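Local structure of 2,3-dimethylmalate lyase (Aspergillus niger, 3FA4) at residues S8-R11 with A12-P16; V97-T100 with T101-Y104. The protein belongs to the phosphoenolpyruvate phosphomutase family of TIM-barrel enzymes and carries a magnesium ion in the model. All coordinates share one frame; numbering follows the deposited sequence.

Interaction 1: S8-R11 with A12-P16; sequences SLRR and ALENP
Ala12 N donates to Ser8 O at 2.9 Å, Leu13 N to Leu9 O at the same length, and Glu14 N to Arg10 O at 3.1 Å, three backbone hydrogen bonds of the i to i+4 kind that join 8-11 to 12-16. A weak bond runs from Asn15 N to Ala12 O, while Asn15 OD1 accepts from the backbone of Asp17.

The apolar contact is loose. Leu9 CG and Leu13 CD1 are 4.5 Å apart one turn along the helix, and Leu13 CG also rests against Leu9 O at 3.5 Å. Both leucines reach Ile20 of strand 20-25, and Leu13 also touches Val156 of strand 156-161. In this TIM-barrel protein, helix 5-13 immediately precedes the first strand of the parallel sheet and packs its apolar side against the N-terminal ends of strands 20-25 and 156-161.

Among the charged side chains, Glu14 CG stands beside its own backbone N (chi1 -59°), which folds the chain back along the helix and brings CG to 3.2 Å from Arg10 O. The carboxylate then approaches the aliphatic part of Arg10 from across, Glu14 OE2 lying 4.1 Å from Arg10 CG. Guanidinium and carboxylate planes are turned 87° apart, and Arg10 NE remains 5.0 Å from Glu14 OE2, too far for a salt bridge, so any attraction is probably weak. The Arg10 guanidinium instead bridges to Asp185 through NH2 and donates from NH1 to Asp154 O.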
loop_
_atom_site.group_PDB
_atom_site.type_symbol
_atom_site.label_atom_id
_atom_site.label_comp_id
_atom_site.label_asym_id
_atom_site.label_seq_id
_atom_site.Cartn_x
_atom_site.Cartn_y
_atom_site.Cartn_z
ATOM N N SER B 8 -24.368 14.513 -3.166
ATOM C CA SER B 8 -24.677 15.838 -3.699
ATOM C C SER B 8 -24.512 15.827 -5.260
ATOM O O SER B 8 -25.289 16.425 -5.965
ATOM C CB SER B 8 -23.892 16.908 -2.938
ATOM O OG SER B 8 -22.512 16.773 -3.137
ATOM N N LEU B 9 -23.543 15.088 -5.791
ATOM C CA LEU B 9 -23.465 14.792 -7.253
ATOM C C LEU B 9 -24.753 14.186 -7.780
ATOM O O LEU B 9 -25.320 14.672 -8.761
ATOM C CB LEU B 9 -22.290 13.871 -7.620
ATOM C CG LEU B 9 -21.986 13.790 -9.123
ATOM C CD1 LEU B 9 -21.749 15.171 -9.770
ATOM C CD2 LEU B 9 -20.784 12.806 -9.463
ATOM N N ARG B 10 -25.228 13.139 -7.121
ATOM C CA ARG B 10 -26.457 12.438 -7.512
ATOM C C ARG B 10 -27.602 13.417 -7.587
ATOM O O ARG B 10 -28.363 13.423 -8.516
ATOM C CB ARG B 10 -26.765 11.349 -6.466
ATOM C CG ARG B 10 -27.733 10.368 -6.929
ATOM C CD ARG B 10 -27.521 8.983 -6.332
ATOM N NE ARG B 10 -27.782 7.994 -7.349
ATOM C CZ ARG B 10 -26.862 7.200 -7.850
ATOM N NH1 ARG B 10 -25.635 7.244 -7.476
ATOM N NH2 ARG B 10 -27.172 6.347 -8.742
ATOM N N ARG B 11 -27.726 14.239 -6.557
ATOM C CA ARG B 11 -28.779 15.198 -6.398
ATOM C C ARG B 11 -28.680 16.276 -7.488
ATOM O O ARG B 11 -29.694 16.712 -7.986
ATOM C CB ARG B 11 -28.712 15.803 -4.984
ATOM C CG ARG B 11 -29.742 16.922 -4.767
ATOM C CD ARG B 11 -29.908 17.366 -3.298
ATOM N NE ARG B 11 -30.737 18.611 -3.192
ATOM C CZ ARG B 11 -32.048 18.670 -2.895
ATOM N NH1 ARG B 11 -32.740 17.542 -2.650
ATOM N NH2 ARG B 11 -32.685 19.865 -2.807
ATOM N N ALA B 12 -27.466 16.687 -7.870
ATOM C CA ALA B 12 -27.266 17.702 -8.921
ATOM C C ALA B 12 -27.640 17.118 -10.281
ATOM O O ALA B 12 -28.121 17.832 -11.135
ATOM C CB ALA B 12 -25.813 18.152 -8.926
ATOM N N LEU B 13 -27.399 15.808 -10.472
ATOM C CA LEU B 13 -27.723 15.090 -11.733
ATOM C C LEU B 13 -29.203 14.894 -11.918
ATOM O O LEU B 13 -29.677 14.819 -13.050
ATOM C CB LEU B 13 -27.040 13.693 -11.830
ATOM C CG LEU B 13 -25.507 13.667 -12.083
ATOM C CD1 LEU B 13 -24.993 12.337 -12.117
ATOM C CD2 LEU B 13 -25.127 14.345 -13.391
ATOM N N GLU B 14 -29.944 14.742 -10.824
ATOM C CA GLU B 14 -31.413 14.609 -10.883
ATOM C C GLU B 14 -32.009 15.977 -11.140
ATOM O O GLU B 14 -33.246 16.132 -11.344
ATOM C CB GLU B 14 -31.957 14.010 -9.587
ATOM C CG GLU B 14 -31.406 12.594 -9.220
ATOM C CD GLU B 14 -31.762 12.209 -7.751
ATOM O OE1 GLU B 14 -32.038 13.141 -6.939
ATOM O OE2 GLU B 14 -31.758 10.993 -7.376
ATOM N N ASN B 15 -31.151 16.994 -11.119
ATOM C CA ASN B 15 -31.625 18.340 -11.491
ATOM C C ASN B 15 -31.208 18.831 -12.894
ATOM O O ASN B 15 -30.024 19.024 -13.161
ATOM C CB ASN B 15 -31.237 19.394 -10.442
ATOM C CG ASN B 15 -31.450 20.793 -10.960
ATOM O OD1 ASN B 15 -31.702 20.969 -12.156
ATOM N ND2 ASN B 15 -31.321 21.777 -10.107
ATOM N N PRO B 16 -32.182 19.069 -13.793
ATOM C CA PRO B 16 -31.821 19.478 -15.159
ATOM C C PRO B 16 -31.059 20.806 -15.351
ATOM O O PRO B 16 -30.460 20.997 -16.412
ATOM C CB PRO B 16 -33.180 19.487 -15.896
ATOM C CG PRO B 16 -34.002 18.484 -15.101
ATOM C CD PRO B 16 -33.643 18.885 -13.680
#

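Interaction 2: V97-T100 with T101-Y104; sequences VART and TEQY
One face of the Tyr104 ring carries the methyl group of Thr100: CG2 sits 4.2 Å from the ring centroid and 20° off the normal, a CH-pi contact displaced toward the rim. Thr100 holds CG2 anti to its backbone N, which brings the methyl over the ring face, while OG1 bonds to Met96 O. At the ring's far end Tyr104 OH is hydrogen-bonded to Asp86 O. The other flat pair, the Arg99 guanidinium and the Gln103 amide, meets obliquely with planes 80° apart; Arg99 NH2 and Gln103 NE2, both donors, come to 3.8 Å in van der Waals contact.

Helix 94-107 is the crossover of the beta-alpha-beta unit between strands 83-86 and 111-114; Val97 and Thr101 face helix 134-151 and strand 111-114, whereas Thr100 and Tyr104 face helix 64-75.

Val97 O is gripped twice, by Thr101 N at 2.9 Å and by Thr101 OG1 at 2.7 Å, from opposite faces of its carbonyl plane. With OG1 beside its own backbone N (chi1 -58°), the hydroxyl turns back toward the preceding turn and spends its proton on Val97 O. Glu102 N, Gln103 N and Tyr104 N donate to Ala98 O, Arg99 O and Thr100 O.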
loop_
_atom_site.group_PDB
_atom_site.type_symbol
_atom_site.label_atom_id
_atom_site.label_comp_id
_atom_site.label_asym_id
_atom_site.label_seq_id
_atom_site.Cartn_x
_atom_site.Cartn_y
_atom_site.Cartn_z
ATOM N N VAL B 97 -15.391 -6.089 -9.685
ATOM C CA VAL B 97 -16.214 -4.853 -9.798
ATOM C C VAL B 97 -16.833 -4.372 -8.456
ATOM O O VAL B 97 -16.793 -3.180 -8.149
ATOM C CB VAL B 97 -17.259 -4.978 -10.911
ATOM C CG1 VAL B 97 -17.911 -3.651 -11.147
ATOM C CG2 VAL B 97 -16.582 -5.462 -12.170
ATOM N N ALA B 98 -17.372 -5.307 -7.685
ATOM C CA ALA B 98 -18.102 -5.085 -6.431
ATOM C C ALA B 98 -17.181 -4.496 -5.392
ATOM O O ALA B 98 -17.535 -3.505 -4.694
ATOM C CB ALA B 98 -18.632 -6.425 -5.901
ATOM N N ARG B 99 -16.031 -5.161 -5.266
ATOM C CA ARG B 99 -14.901 -4.725 -4.432
ATOM C C ARG B 99 -14.416 -3.340 -4.732
ATOM O O ARG B 99 -14.146 -2.595 -3.813
ATOM C CB ARG B 99 -13.732 -5.697 -4.535
ATOM C CG ARG B 99 -14.016 -6.978 -3.809
ATOM C CD ARG B 99 -12.775 -7.898 -3.639
ATOM N NE ARG B 99 -11.629 -7.293 -2.933
ATOM C CZ ARG B 99 -11.320 -7.521 -1.653
ATOM N NH1 ARG B 99 -12.095 -8.284 -0.910
ATOM N NH2 ARG B 99 -10.262 -6.932 -1.070
ATOM N N THR B 100 -14.278 -3.003 -6.013
ATOM C CA THR B 100 -13.872 -1.655 -6.463
ATOM C C THR B 100 -14.968 -0.637 -6.059
ATOM O O THR B 100 -14.692 0.454 -5.620
ATOM C CB THR B 100 -13.809 -1.628 -8.006
ATOM O OG1 THR B 100 -12.878 -2.571 -8.486
ATOM C CG2 THR B 100 -13.517 -0.177 -8.590
ATOM N N THR B 101 -16.212 -1.043 -6.243
ATOM C CA THR B 101 -17.396 -0.175 -6.000
ATOM C C THR B 101 -17.450 0.179 -4.509
ATOM O O THR B 101 -17.600 1.316 -4.193
ATOM C CB THR B 101 -18.677 -0.858 -6.506
ATOM O OG1 THR B 101 -18.547 -1.141 -7.919
ATOM C CG2 THR B 101 -19.948 -0.007 -6.285
ATOM N N GLU B 102 -17.275 -0.832 -3.639
ATOM C CA GLU B 102 -17.325 -0.722 -2.184
ATOM C C GLU B 102 -16.174 0.155 -1.595
ATOM O O GLU B 102 -16.425 1.028 -0.729
ATOM C CB GLU B 102 -17.301 -2.138 -1.549
ATOM C CG GLU B 102 -18.507 -2.941 -1.807
ATOM C CD GLU B 102 -18.264 -4.455 -1.808
ATOM O OE1 GLU B 102 -17.125 -4.955 -1.535
ATOM O OE2 GLU B 102 -19.251 -5.170 -2.088
ATOM N N GLN B 103 -14.942 -0.146 -2.023
ATOM C CA GLN B 103 -13.743 0.615 -1.739
ATOM C C GLN B 103 -13.755 2.072 -2.240
ATOM O O GLN B 103 -13.426 2.970 -1.491
ATOM C CB GLN B 103 -12.539 -0.117 -2.312
ATOM C CG GLN B 103 -12.224 -1.352 -1.563
ATOM C CD GLN B 103 -10.941 -1.938 -1.949
ATOM O OE1 GLN B 103 -10.048 -1.207 -2.363
ATOM N NE2 GLN B 103 -10.787 -3.264 -1.778
ATOM N N TYR B 104 -14.108 2.321 -3.490
ATOM C CA TYR B 104 -14.390 3.702 -3.952
ATOM C C TYR B 104 -15.459 4.411 -3.124
ATOM O O TYR B 104 -15.305 5.572 -2.792
ATOM C CB TYR B 104 -14.824 3.706 -5.431
ATOM C CG TYR B 104 -13.683 3.769 -6.472
ATOM C CD1 TYR B 104 -12.529 3.040 -6.314
ATOM C CD2 TYR B 104 -13.812 4.563 -7.647
ATOM C CE1 TYR B 104 -11.504 3.081 -7.289
ATOM C CE2 TYR B 104 -12.797 4.619 -8.613
ATOM C CZ TYR B 104 -11.660 3.873 -8.403
ATOM O OH TYR B 104 -10.676 3.922 -9.311
#

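Overall arrangement
Interactions 1 and 2 each lie within one helix, 5-13 and 94-107 respectively, and they follow in series along the chain. Their centres are 22 Å apart and their nearest atoms about 9 Å, without touching. They differ in setting: 8-16 is a surface contact on and just after helix 5-13, whereas 97-104 is largely buried in a helix linking two neighbouring strands. The magnesium ion is bound by Asp86 and Asp88. The Tyr104 side chain of interaction 2 is about 9 Å from the ion and connects helix 94-107 to a metal-site residue. Arg99 of interaction 2 also packs on His54 of a second subunit.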